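PDB 3KH5: protein MJ1225 from Methanocaldococcus jannaschii, which binds AMP and ADP through its four CBS repeats and is probably an archaeal counterpart of the nucleotide-sensing gamma subunit of AMPK. Local coordinates for residues Val49-Ser54 with Glu92-Leu97; Gly192-Thr197 with Glu226-Arg231; Ile159-Gly164 with Arg180-Val185. All blocks are in the same frame, centred on the assembly; numbering follows the deposited sequence.

Contact 1 (Val49-Ser54 with Glu92-Leu97). With ADP (adenosine-5'-diphosphate), chain D.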
loop_
_atom_site.group_PDB
_atom_site.type_symbol
_atom_site.label_atom_id
_atom_site.label_comp_id
_atom_site.label_asym_id
_atom_site.label_seq_id
_atom_site.Cartn_x
_atom_site.Cartn_y
_atom_site.Cartn_z
ATOM N N VAL A 49 -19.054 -2.548 1.414
ATOM C CA VAL A 49 -19.177 -3.926 0.952
ATOM C C VAL A 49 -17.843 -4.483 0.464
ATOM O O VAL A 49 -17.751 -5.662 0.119
ATOM C CB VAL A 49 -20.269 -4.094 -0.149
ATOM C CG1 VAL A 49 -21.649 -3.697 0.378
ATOM C CG2 VAL A 49 -19.910 -3.308 -1.414
ATOM N N GLY A 50 -16.812 -3.647 0.434
ATOM C CA GLY A 50 -15.500 -4.092 -0.033
ATOM C C GLY A 50 -14.445 -3.018 0.110
ATOM O O GLY A 50 -14.734 -1.915 0.577
ATOM N N ILE A 51 -13.217 -3.351 -0.279
ATOM C CA ILE A 51 -12.104 -2.404 -0.304
ATOM C C ILE A 51 -11.113 -2.853 -1.382
ATOM O O ILE A 51 -10.936 -4.053 -1.608
ATOM C CB ILE A 51 -11.431 -2.265 1.095
ATOM C CG1 ILE A 51 -10.451 -1.083 1.130
ATOM C CG2 ILE A 51 -10.774 -3.582 1.539
ATOM C CD1 ILE A 51 -10.162 -0.554 2.532
ATOM N N ILE A 52 -10.493 -1.895 -2.062
ATOM C CA ILE A 52 -9.544 -2.195 -3.132
ATOM C C ILE A 52 -8.346 -1.265 -2.999
ATOM O O ILE A 52 -8.509 -0.046 -2.873
ATOM C CB ILE A 52 -10.213 -2.088 -4.539
ATOM C CG1 ILE A 52 -9.271 -2.571 -5.646
ATOM C CG2 ILE A 52 -10.736 -0.670 -4.825
ATOM C CD1 ILE A 52 -9.484 -4.037 -6.019
ATOM N N THR A 53 -7.150 -1.844 -2.977
ATOM C CA THR A 53 -5.920 -1.070 -2.846
ATOM C C THR A 53 -5.008 -1.401 -4.017
ATOM O O THR A 53 -5.334 -2.263 -4.839
ATOM C CB THR A 53 -5.162 -1.397 -1.541
ATOM O OG1 THR A 53 -4.561 -2.694 -1.652
ATOM C CG2 THR A 53 -6.091 -1.355 -0.319
ATOM N N SER A 54 -3.857 -0.737 -4.079
ATOM C CA SER A 54 -2.886 -0.978 -5.145
ATOM C C SER A 54 -2.332 -2.398 -5.115
ATOM O O SER A 54 -1.914 -2.923 -6.145
ATOM C CB SER A 54 -1.745 0.041 -5.090
ATOM O OG SER A 54 -1.122 0.051 -3.821
ATOM N N GLU A 92 -13.575 -8.543 0.132
ATOM C CA GLU A 92 -14.839 -8.452 0.873
ATOM C C GLU A 92 -14.529 -8.811 2.335
ATOM O O GLU A 92 -13.362 -9.053 2.655
ATOM C CB GLU A 92 -15.898 -9.366 0.244
ATOM C CG GLU A 92 -16.059 -9.151 -1.272
ATOM C CD GLU A 92 -17.210 -9.939 -1.874
ATOM O OE1 GLU A 92 -16.995 -10.628 -2.896
ATOM O OE2 GLU A 92 -18.334 -9.872 -1.328
ATOM N N ASN A 93 -15.511 -8.835 3.236
ATOM C CA ASN A 93 -15.190 -9.083 4.658
ATOM C C ASN A 93 -14.183 -8.041 5.162
ATOM O O ASN A 93 -13.114 -8.383 5.678
ATOM C CB ASN A 93 -14.621 -10.510 4.849
ATOM C CG ASN A 93 -14.726 -10.998 6.295
ATOM O OD1 ASN A 93 -15.337 -10.351 7.151
ATOM N ND2 ASN A 93 -14.138 -12.159 6.571
ATOM N N VAL A 94 -14.530 -6.769 4.990
ATOM C CA VAL A 94 -13.627 -5.662 5.287
ATOM C C VAL A 94 -13.395 -5.552 6.793
ATOM O O VAL A 94 -14.314 -5.751 7.586
ATOM C CB VAL A 94 -14.189 -4.329 4.709
ATOM C CG1 VAL A 94 -13.241 -3.158 4.960
ATOM C CG2 VAL A 94 -14.472 -4.474 3.222
ATOM N N ILE A 95 -12.161 -5.262 7.185
ATOM C CA ILE A 95 -11.881 -4.904 8.565
ATOM C C ILE A 95 -12.241 -3.432 8.767
ATOM O O ILE A 95 -11.603 -2.541 8.191
ATOM C CB ILE A 95 -10.408 -5.161 8.931
ATOM C CG1 ILE A 95 -10.119 -6.665 8.907
ATOM C CG2 ILE A 95 -10.084 -4.578 10.309
ATOM C CD1 ILE A 95 -8.652 -7.012 8.999
ATOM N N THR A 96 -13.272 -3.184 9.576
ATOM C CA THR A 96 -13.719 -1.820 9.878
ATOM C C THR A 96 -13.673 -1.493 11.379
ATOM O O THR A 96 -13.506 -2.389 12.216
ATOM C CB THR A 96 -15.162 -1.533 9.350
ATOM O OG1 THR A 96 -16.125 -2.243 10.140
ATOM C CG2 THR A 96 -15.321 -1.914 7.877
ATOM N N LEU A 97 -13.826 -0.204 11.699
ATOM C CA LEU A 97 -14.042 0.263 13.079
ATOM C C LEU A 97 -15.403 0.962 13.237
ATOM O O LEU A 97 -15.880 1.635 12.317
ATOM C CB LEU A 97 -12.908 1.193 13.535
ATOM C CG LEU A 97 -11.457 0.690 13.497
ATOM C CD1 LEU A 97 -10.489 1.852 13.528
ATOM C CD2 LEU A 97 -11.136 -0.317 14.605
HETATM P PB ADP D . -2.339 -2.347 4.030
HETATM O O1B ADP D . -1.309 -3.160 4.737
HETATM O O2B ADP D . -1.728 -0.929 3.512
HETATM O O3B ADP D . -3.619 -1.962 4.943
HETATM P PA ADP D . -2.146 -2.957 1.459
HETATM O O1A ADP D . -1.094 -3.916 1.053
HETATM O O2A ADP D . -2.891 -2.155 0.251
HETATM O O3A ADP D . -2.991 -3.087 2.792
HETATM O "O5'" ADP D . -3.222 -4.128 1.017
HETATM C "C5'" ADP D . -3.034 -5.562 1.231
HETATM C "C4'" ADP D . -4.377 -6.352 1.137
HETATM O "O4'" ADP D . -5.155 -6.051 2.339
HETATM C "C3'" ADP D . -5.270 -6.002 -0.073
HETATM O "O3'" ADP D . -5.862 -7.207 -0.576
HETATM C "C2'" ADP D . -6.329 -5.074 0.530
HETATM O "O2'" ADP D . -7.575 -5.133 -0.183
HETATM C "C1'" ADP D . -6.488 -5.659 1.929
HETATM N N9 ADP D . -7.008 -4.637 2.885
HETATM C C8 ADP D . -6.570 -3.392 3.109
HETATM N N7 ADP D . -7.325 -2.821 4.056
HETATM C C5 ADP D . -8.241 -3.709 4.431
HETATM C C6 ADP D . -9.281 -3.707 5.352
HETATM N N6 ADP D . -9.531 -2.634 6.097
HETATM N N1 ADP D . -10.033 -4.814 5.476
HETATM C C2 ADP D . -9.803 -5.898 4.744
HETATM N N3 ADP D . -8.819 -5.931 3.857
HETATM C C4 ADP D . -8.034 -4.857 3.687
HETATM O O HOH W 1 -19.549 -7.925 -0.040
#
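Val94 leans against the strand at Gly50, and its short side chain divides its two methyls between protein and nucleotide. From the backbone, CB heads toward residues 49-51. CG2, anti to the carbonyl carbon, comes down on the backbone itself, with Val94 CG2 3.4 Å from Gly50 CA; it also meets Ile51 CG2 at 4.2 Å. The other branch, CG1, is anti to the backbone N (chi1 -178°) and turns to the adenine of ADP, off the plane of the base and just outside its N1 edge, Val94 CG1 3.6 Å from N1. Ile51 lies on the same side of the base but more centrally, with its CG2 3.7 Å from C4 and its CD1 over the N7 side. This is the nucleotide site of a CBS pair, where the last strand of one repeat covers a face of the adenine and the segment entering the next meets its edge. Ile95 reads the base edge through its backbone: N donates to N1 at 2.8 Å, while O accepts from N6. At the phosphate end Thr53 OG1, which weakly caps the helix that follows at Met55 N, donates to O2A of ADP at 2.6 Å. Val49 and Gly50 form a classic beta bulge opposite Val40, and beside it one water donates both to Val49 O and to Glu92 OE2, the latter at 2.6 Å.

Contact 2 (Gly192-Thr197 with Glu226-Arg231). With AMP (adenosine monophosphate), chain C.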
loop_
_atom_site.group_PDB
_atom_site.type_symbol
_atom_site.label_atom_id
_atom_site.label_comp_id
_atom_site.label_asym_id
_atom_site.label_seq_id
_atom_site.Cartn_x
_atom_site.Cartn_y
_atom_site.Cartn_z
ATOM N N GLY A 192 18.041 0.952 -4.627
ATOM C CA GLY A 192 16.749 1.559 -4.921
ATOM C C GLY A 192 15.621 1.053 -4.039
ATOM O O GLY A 192 15.838 0.281 -3.106
ATOM N N ILE A 193 14.410 1.510 -4.338
ATOM C CA ILE A 193 13.194 1.015 -3.697
ATOM C C ILE A 193 12.092 0.918 -4.758
ATOM O O ILE A 193 12.048 1.718 -5.696
ATOM C CB ILE A 193 12.762 1.911 -2.497
ATOM C CG1 ILE A 193 11.722 1.202 -1.609
ATOM C CG2 ILE A 193 12.279 3.293 -2.971
ATOM C CD1 ILE A 193 11.529 1.833 -0.225
ATOM N N ILE A 194 11.225 -0.078 -4.613
ATOM C CA ILE A 194 10.096 -0.276 -5.514
ATOM C C ILE A 194 8.850 -0.561 -4.663
ATOM O O ILE A 194 8.922 -1.322 -3.690
ATOM C CB ILE A 194 10.393 -1.415 -6.547
ATOM C CG1 ILE A 194 9.338 -1.445 -7.660
ATOM C CG2 ILE A 194 10.520 -2.784 -5.872
ATOM C CD1 ILE A 194 9.542 -0.379 -8.726
ATOM N N THR A 195 7.727 0.079 -5.001
ATOM C CA THR A 195 6.471 -0.105 -4.257
ATOM C C THR A 195 5.313 -0.447 -5.202
ATOM O O THR A 195 5.443 -0.287 -6.415
ATOM C CB THR A 195 6.103 1.133 -3.379
ATOM O OG1 THR A 195 5.566 2.180 -4.198
ATOM C CG2 THR A 195 7.317 1.655 -2.601
ATOM N N SER A 196 4.191 -0.914 -4.652
ATOM C CA SER A 196 3.007 -1.240 -5.461
ATOM C C SER A 196 2.485 -0.035 -6.262
ATOM O O SER A 196 1.916 -0.198 -7.345
ATOM C CB SER A 196 1.892 -1.817 -4.588
ATOM O OG SER A 196 1.483 -0.895 -3.591
ATOM N N THR A 197 2.703 1.164 -5.716
ATOM C CA THR A 197 2.343 2.447 -6.338
ATOM C C THR A 197 3.063 2.663 -7.678
ATOM O O THR A 197 2.463 3.141 -8.652
ATOM C CB THR A 197 2.645 3.621 -5.354
ATOM O OG1 THR A 197 1.658 3.639 -4.313
ATOM C CG2 THR A 197 2.637 4.968 -6.058
ATOM N N GLU A 226 15.115 -1.991 -12.514
ATOM C CA GLU A 226 16.023 -0.892 -12.834
ATOM C C GLU A 226 15.346 0.201 -13.663
ATOM O O GLU A 226 15.703 1.374 -13.554
ATOM C CB GLU A 226 17.264 -1.413 -13.565
ATOM C CG GLU A 226 16.982 -1.976 -14.953
ATOM C CD GLU A 226 18.171 -2.689 -15.563
ATOM O OE1 GLU A 226 18.011 -3.228 -16.680
ATOM O OE2 GLU A 226 19.257 -2.717 -14.943
ATOM N N GLU A 227 14.373 -0.186 -14.484
ATOM C CA GLU A 227 13.711 0.759 -15.375
ATOM C C GLU A 227 12.756 1.682 -14.637
ATOM O O GLU A 227 12.548 2.826 -15.051
ATOM C CB GLU A 227 12.951 0.018 -16.477
ATOM C CG GLU A 227 13.837 -0.797 -17.403
ATOM C CD GLU A 227 14.908 0.041 -18.078
ATOM O OE1 GLU A 227 16.024 -0.479 -18.291
ATOM O OE2 GLU A 227 14.639 1.224 -18.396
ATOM N N ILE A 228 12.177 1.184 -13.550
ATOM C CA ILE A 228 11.081 1.886 -12.887
ATOM C C ILE A 228 11.296 2.193 -11.406
ATOM O O ILE A 228 10.554 2.992 -10.827
ATOM C CB ILE A 228 9.710 1.170 -13.104
ATOM C CG1 ILE A 228 9.747 -0.276 -12.590
ATOM C CG2 ILE A 228 9.294 1.232 -14.581
ATOM C CD1 ILE A 228 8.368 -0.878 -12.328
ATOM N N MET A 229 12.310 1.575 -10.799
ATOM C CA MET A 229 12.610 1.810 -9.388
ATOM C C MET A 229 13.051 3.243 -9.108
ATOM O O MET A 229 13.509 3.967 -9.999
ATOM C CB MET A 229 13.665 0.827 -8.868
ATOM C CG MET A 229 15.089 1.113 -9.322
ATOM S SD MET A 229 16.198 -0.167 -8.720
ATOM C CE MET A 229 17.779 0.432 -9.321
ATOM N N LYS A 230 12.889 3.630 -7.852
ATOM C CA LYS A 230 13.393 4.879 -7.334
ATOM C C LYS A 230 14.799 4.603 -6.812
ATOM O O LYS A 230 14.963 3.839 -5.861
ATOM C CB LYS A 230 12.468 5.345 -6.205
ATOM C CG LYS A 230 12.897 6.600 -5.479
ATOM C CD LYS A 230 12.725 7.824 -6.352
ATOM C CE LYS A 230 12.989 9.085 -5.560
ATOM N NZ LYS A 230 13.486 10.153 -6.458
ATOM N N ARG A 231 15.809 5.208 -7.436
ATOM C CA ARG A 231 17.206 4.930 -7.089
ATOM C C ARG A 231 17.638 5.634 -5.825
ATOM O O ARG A 231 18.479 5.127 -5.082
ATOM C CB ARG A 231 18.133 5.344 -8.223
ATOM C CG ARG A 231 18.071 4.423 -9.397
ATOM C CD ARG A 231 19.016 4.886 -10.469
ATOM N NE ARG A 231 18.652 4.282 -11.741
ATOM C CZ ARG A 231 19.053 3.080 -12.147
ATOM N NH1 ARG A 231 19.851 2.336 -11.386
ATOM N NH2 ARG A 231 18.657 2.621 -13.326
HETATM P P AMP C . 4.082 4.503 -1.457
HETATM O O1P AMP C . 2.795 5.241 -1.386
HETATM O O2P AMP C . 3.846 2.963 -1.882
HETATM O O3P AMP C . 4.833 4.432 -0.022
HETATM O "O5'" AMP C . 5.123 5.104 -2.519
HETATM C "C5'" AMP C . 4.895 6.329 -3.256
HETATM C "C4'" AMP C . 6.188 6.760 -3.952
HETATM O "O4'" AMP C . 7.149 6.978 -2.879
HETATM C "C3'" AMP C . 6.687 5.566 -4.788
HETATM O "O3'" AMP C . 7.244 6.019 -6.039
HETATM C "C2'" AMP C . 7.787 4.966 -3.914
HETATM O "O2'" AMP C . 8.808 4.385 -4.732
HETATM C "C1'" AMP C . 8.317 6.191 -3.163
HETATM N N9 AMP C . 8.965 5.834 -1.867
HETATM C C8 AMP C . 8.455 5.065 -0.900
HETATM N N7 AMP C . 9.324 4.971 0.107
HETATM C C5 AMP C . 10.393 5.686 -0.225
HETATM C C6 AMP C . 11.594 5.957 0.411
HETATM N N6 AMP C . 11.845 5.444 1.614
HETATM N N1 AMP C . 12.493 6.745 -0.208
HETATM C C2 AMP C . 12.249 7.262 -1.410
HETATM N N3 AMP C . 11.110 7.021 -2.044
HETATM C C4 AMP C . 10.169 6.241 -1.477
#
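Gly192 opens the contact close against Lys230 and Met229, its CA only 3.0 Å from Lys230 O. A CB here would run into both that oxygen and the sulfur of Met229, and the lack of one lets the two backbones close up. At Ile193 they join in an antiparallel hydrogen-bonded pair with Lys230: Ile193 N donates to Lys230 O at 2.8 Å, and Lys230 N returns a bond to Ile193 O at 3.0 Å, nearly along the C=O axis. The Ile193 side chain then lies across one face of the AMP adenine. Its CG1 is anti to the backbone N (chi1 -165°), which carries CD1 out over the N7 side, while CG2 sits 3.9 Å from C4 of AMP and also touches Lys230 CB. Lys230 CG adds hydrocarbon on the same side of the base, outside its N3 edge, before its chain bends at chi2 and leads away. An alanine at Ile193 would probably leave that adenine face and Lys230 CB without their apolar cover, and the base freer to shift. Ile194 faces the protein interior instead: its CD1 meets Ile228 CD1 at 3.8 Å, the two side chains passing obliquely, and lies equally close to Met229 CA. Thr195 ends the strand. Its OG1 donates to O2P of AMP at 3.0 Å and accepts a weak capping bond from Thr197 N, while Thr197 OG1 reaches the same phosphate oxygen weakly. A strand of the third CBS repeat pairing with the segment that enters the fourth, apolar side chains on the adenine and hydroxyls at a helix start on the phosphate, is the nucleotide site of a tandem CBS pair, the Bateman module.

Contact 3 (Ile159-Gly164 with Arg180-Val185). With ADP (adenosine-5'-diphosphate), chain E; AMP (adenosine monophosphate), chain C; SO4 (sulfate ion), chain G.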
loop_
_atom_site.group_PDB
_atom_site.type_symbol
_atom_site.label_atom_id
_atom_site.label_comp_id
_atom_site.label_asym_id
_atom_site.label_seq_id
_atom_site.Cartn_x
_atom_site.Cartn_y
_atom_site.Cartn_z
ATOM N N ILE A 159 12.751 -8.861 3.088
ATOM C CA ILE A 159 12.427 -9.365 1.759
ATOM C C ILE A 159 12.700 -8.261 0.740
ATOM O O ILE A 159 12.311 -7.102 0.928
ATOM C CB ILE A 159 10.962 -9.838 1.678
ATOM C CG1 ILE A 159 10.681 -10.933 2.724
ATOM C CG2 ILE A 159 10.608 -10.292 0.262
ATOM C CD1 ILE A 159 11.219 -12.344 2.376
ATOM N N VAL A 160 13.339 -8.651 -0.352
ATOM C CA VAL A 160 14.090 -7.729 -1.172
ATOM C C VAL A 160 13.861 -8.042 -2.661
ATOM O O VAL A 160 13.507 -9.170 -3.011
ATOM C CB VAL A 160 15.587 -7.834 -0.710
ATOM C CG1 VAL A 160 16.631 -7.867 -1.904
ATOM C CG2 VAL A 160 15.928 -6.758 0.318
ATOM N N ALA A 161 14.016 -7.039 -3.525
ATOM C CA ALA A 161 14.013 -7.257 -4.974
ATOM C C ALA A 161 15.415 -6.967 -5.507
ATOM O O ALA A 161 16.254 -6.456 -4.765
ATOM C CB ALA A 161 12.983 -6.362 -5.645
ATOM N N THR A 162 15.687 -7.304 -6.768
ATOM C CA THR A 162 16.959 -6.915 -7.396
ATOM C C THR A 162 16.724 -6.093 -8.672
ATOM O O THR A 162 15.633 -6.147 -9.246
ATOM C CB THR A 162 17.901 -8.123 -7.673
ATOM O OG1 THR A 162 17.320 -8.987 -8.657
ATOM C CG2 THR A 162 18.201 -8.909 -6.398
ATOM N N PRO A 163 17.744 -5.320 -9.113
ATOM C CA PRO A 163 17.571 -4.423 -10.271
ATOM C C PRO A 163 17.126 -5.144 -11.552
ATOM O O PRO A 163 16.452 -4.548 -12.401
ATOM C CB PRO A 163 18.966 -3.809 -10.463
ATOM C CG PRO A 163 19.664 -3.993 -9.148
ATOM C CD PRO A 163 19.103 -5.240 -8.541
ATOM N N GLY A 164 17.484 -6.422 -11.663
ATOM C CA GLY A 164 17.206 -7.228 -12.852
ATOM C C GLY A 164 15.922 -8.034 -12.845
ATOM O O GLY A 164 15.541 -8.587 -13.877
ATOM N N ARG A 180 4.006 -3.956 0.490
ATOM C CA ARG A 180 3.887 -2.945 -0.568
ATOM C C ARG A 180 5.232 -2.394 -1.026
ATOM O O ARG A 180 5.357 -1.942 -2.163
ATOM C CB ARG A 180 3.024 -1.768 -0.109
ATOM C CG ARG A 180 1.555 -2.095 0.095
ATOM C CD ARG A 180 0.861 -1.022 0.925
ATOM N NE ARG A 180 1.054 0.329 0.392
ATOM C CZ ARG A 180 0.503 1.426 0.910
ATOM N NH1 ARG A 180 -0.286 1.342 1.976
ATOM N NH2 ARG A 180 0.737 2.611 0.359
ATOM N N ARG A 181 6.225 -2.404 -0.135
ATOM C CA ARG A 181 7.530 -1.813 -0.464
ATOM C C ARG A 181 8.691 -2.800 -0.279
ATOM O O ARG A 181 8.865 -3.411 0.786
ATOM C CB ARG A 181 7.787 -0.499 0.301
ATOM C CG ARG A 181 6.649 -0.078 1.260
ATOM C CD ARG A 181 5.691 1.057 0.874
ATOM N NE ARG A 181 4.877 1.104 2.082
ATOM C CZ ARG A 181 3.880 1.940 2.414
ATOM N NH1 ARG A 181 3.471 2.977 1.620
ATOM N NH2 ARG A 181 3.289 1.730 3.614
ATOM N N LEU A 182 9.469 -2.948 -1.347
ATOM C CA LEU A 182 10.644 -3.801 -1.341
ATOM C C LEU A 182 11.886 -2.960 -1.608
ATOM O O LEU A 182 11.931 -2.215 -2.592
ATOM C CB LEU A 182 10.518 -4.910 -2.397
ATOM C CG LEU A 182 9.311 -5.860 -2.332
ATOM C CD1 LEU A 182 9.339 -6.841 -3.497
ATOM C CD2 LEU A 182 9.235 -6.615 -1.006
ATOM N N PRO A 183 12.886 -3.053 -0.717
ATOM C CA PRO A 183 14.182 -2.470 -1.054
ATOM C C PRO A 183 14.786 -3.217 -2.243
ATOM O O PRO A 183 14.607 -4.437 -2.356
ATOM C CB PRO A 183 15.018 -2.712 0.209
ATOM C CG PRO A 183 14.027 -2.948 1.304
ATOM C CD PRO A 183 12.864 -3.616 0.646
ATOM N N VAL A 184 15.456 -2.496 -3.139
ATOM C CA VAL A 184 16.149 -3.139 -4.252
ATOM C C VAL A 184 17.625 -3.213 -3.869
ATOM O O VAL A 184 18.234 -2.205 -3.504
ATOM C CB VAL A 184 15.922 -2.408 -5.602
ATOM C CG1 VAL A 184 16.458 -3.234 -6.758
ATOM C CG2 VAL A 184 14.433 -2.106 -5.814
ATOM N N VAL A 185 18.175 -4.422 -3.916
ATOM C CA VAL A 185 19.509 -4.701 -3.393
ATOM C C VAL A 185 20.340 -5.377 -4.478
ATOM O O VAL A 185 19.841 -6.247 -5.193
ATOM C CB VAL A 185 19.427 -5.594 -2.121
ATOM C CG1 VAL A 185 20.810 -6.062 -1.675
ATOM C CG2 VAL A 185 18.737 -4.843 -0.988
HETATM P PB ADP E . 4.467 -2.291 3.911
HETATM O O1B ADP E . 4.155 -0.839 3.958
HETATM O O2B ADP E . 5.779 -2.619 2.968
HETATM O O3B ADP E . 3.270 -3.199 3.309
HETATM P PA ADP E . 3.821 -3.079 6.605
HETATM O O1A ADP E . 3.595 -1.912 7.490
HETATM O O2A ADP E . 2.472 -3.729 6.007
HETATM O O3A ADP E . 4.840 -2.804 5.377
HETATM O "O5'" ADP E . 4.688 -4.194 7.338
HETATM C "C5'" ADP E . 4.212 -5.003 8.430
HETATM C "C4'" ADP E . 5.474 -5.625 9.085
HETATM O "O4'" ADP E . 6.253 -6.271 8.025
HETATM C "C3'" ADP E . 6.388 -4.567 9.730
HETATM O "O3'" ADP E . 7.008 -5.118 10.896
HETATM C "C2'" ADP E . 7.438 -4.285 8.650
HETATM O "O2'" ADP E . 8.695 -3.887 9.224
HETATM C "C1'" ADP E . 7.564 -5.640 7.935
HETATM N N9 ADP E . 7.992 -5.448 6.504
HETATM C C8 ADP E . 7.546 -4.529 5.640
HETATM N N7 ADP E . 8.172 -4.666 4.469
HETATM C C5 ADP E . 9.026 -5.673 4.579
HETATM C C6 ADP E . 9.932 -6.267 3.705
HETATM N N6 ADP E . 10.072 -5.822 2.456
HETATM N N1 ADP E . 10.663 -7.304 4.146
HETATM C C2 ADP E . 10.532 -7.752 5.391
HETATM N N3 ADP E . 9.674 -7.206 6.245
HETATM C C4 ADP E . 8.911 -6.169 5.871
HETATM P P AMP C . 4.082 4.503 -1.457
HETATM O O1P AMP C . 2.795 5.241 -1.386
HETATM O O2P AMP C . 3.846 2.963 -1.882
HETATM O O3P AMP C . 4.833 4.432 -0.022
HETATM O "O5'" AMP C . 5.123 5.104 -2.519
HETATM C "C5'" AMP C . 4.895 6.329 -3.256
HETATM C "C4'" AMP C . 6.188 6.760 -3.952
HETATM O "O4'" AMP C . 7.149 6.978 -2.879
HETATM C "C3'" AMP C . 6.687 5.566 -4.788
HETATM O "O3'" AMP C . 7.244 6.019 -6.039
HETATM C "C2'" AMP C . 7.787 4.966 -3.914
HETATM O "O2'" AMP C . 8.808 4.385 -4.732
HETATM C "C1'" AMP C . 8.317 6.191 -3.163
HETATM N N9 AMP C . 8.965 5.834 -1.867
HETATM C C8 AMP C . 8.455 5.065 -0.900
HETATM N N7 AMP C . 9.324 4.971 0.107
HETATM C C5 AMP C . 10.393 5.686 -0.225
HETATM C C6 AMP C . 11.594 5.957 0.411
HETATM N N6 AMP C . 11.845 5.444 1.614
HETATM N N1 AMP C . 12.493 6.745 -0.208
HETATM C C2 AMP C . 12.249 7.262 -1.410
HETATM N N3 AMP C . 11.110 7.021 -2.044
HETATM C C4 AMP C . 10.169 6.241 -1.477
HETATM S S SO4 G . 20.431 -8.266 -10.986
HETATM O O1 SO4 G . 20.038 -9.325 -10.057
HETATM O O2 SO4 G . 20.717 -8.842 -12.297
HETATM O O3 SO4 G . 19.349 -7.300 -11.120
HETATM O O4 SO4 G . 21.614 -7.576 -10.481
#
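Ala161 bridges to the strand through both of its backbone polar atoms: N donates to Pro183 O at 2.9 Å with an angle of 171°, and O accepts from Val185 N at the same length. Around this bridge the side chains pack in three ways. Val160 crosses Val185 at about a right angle, CG1 to CB 3.6 Å apart, while Ile159 and Leu182 run side by side and Pro163 slides past Val184, whose CG1 presses on the proline N. The next layer is nucleotide. Ile159 N donates to N1 of the ADP adenine at 2.8 Å and its O accepts from N6, an amino group that also reaches Arg181 O; Leu182 CD2 packs against this same nitrogen. At the strand's start the backbone N atoms of Arg180 and Arg181 hold the beta-phosphate. The guanidinium of Arg181 links two ligands, with NE and NH2 both donating to O1B of ADP and NH1 donating to O3P of AMP at 2.6 Å. Arg181 CG nearly eclipses the backbone N (chi1 1°). Arg180 NE lies 3.7 Å above the centre of the Arg181 guanidinium, and the surrounding phosphates probably offset the repulsion of the two like charges. Farther out, Leu182 is packed by helix 167-177, and strand 181-186 pairs antiparallel with strand 189-195, while Pro183 and Val185 touch strand 266-271.

How the contacts relate
Contacts 1 and 2 use corresponding strands similarly, though only the second has backbone bonds between its segments: Ile51 and Thr53 serve ADP as Ile193 and Thr195 serve AMP. Their centres lie about 26 Å apart, on opposite sides of the chain's centre, yet they meet at Ser54 OG and Ser196 OG, 2.8 Å apart and probably hydrogen-bonded. Contact 3 lies beside contact 2, centres about 8 Å apart, in the same two-stranded sheet, where Val184 N is 2.8 Å from Gly192 O. Both touch AMP, and contact 3 adds a second ADP. Arg180 of contact 3 also reaches across to contact 1, its NH1 bonding the ADP there, and the phosphates at these contacts lie near one another, close to the chain's centre.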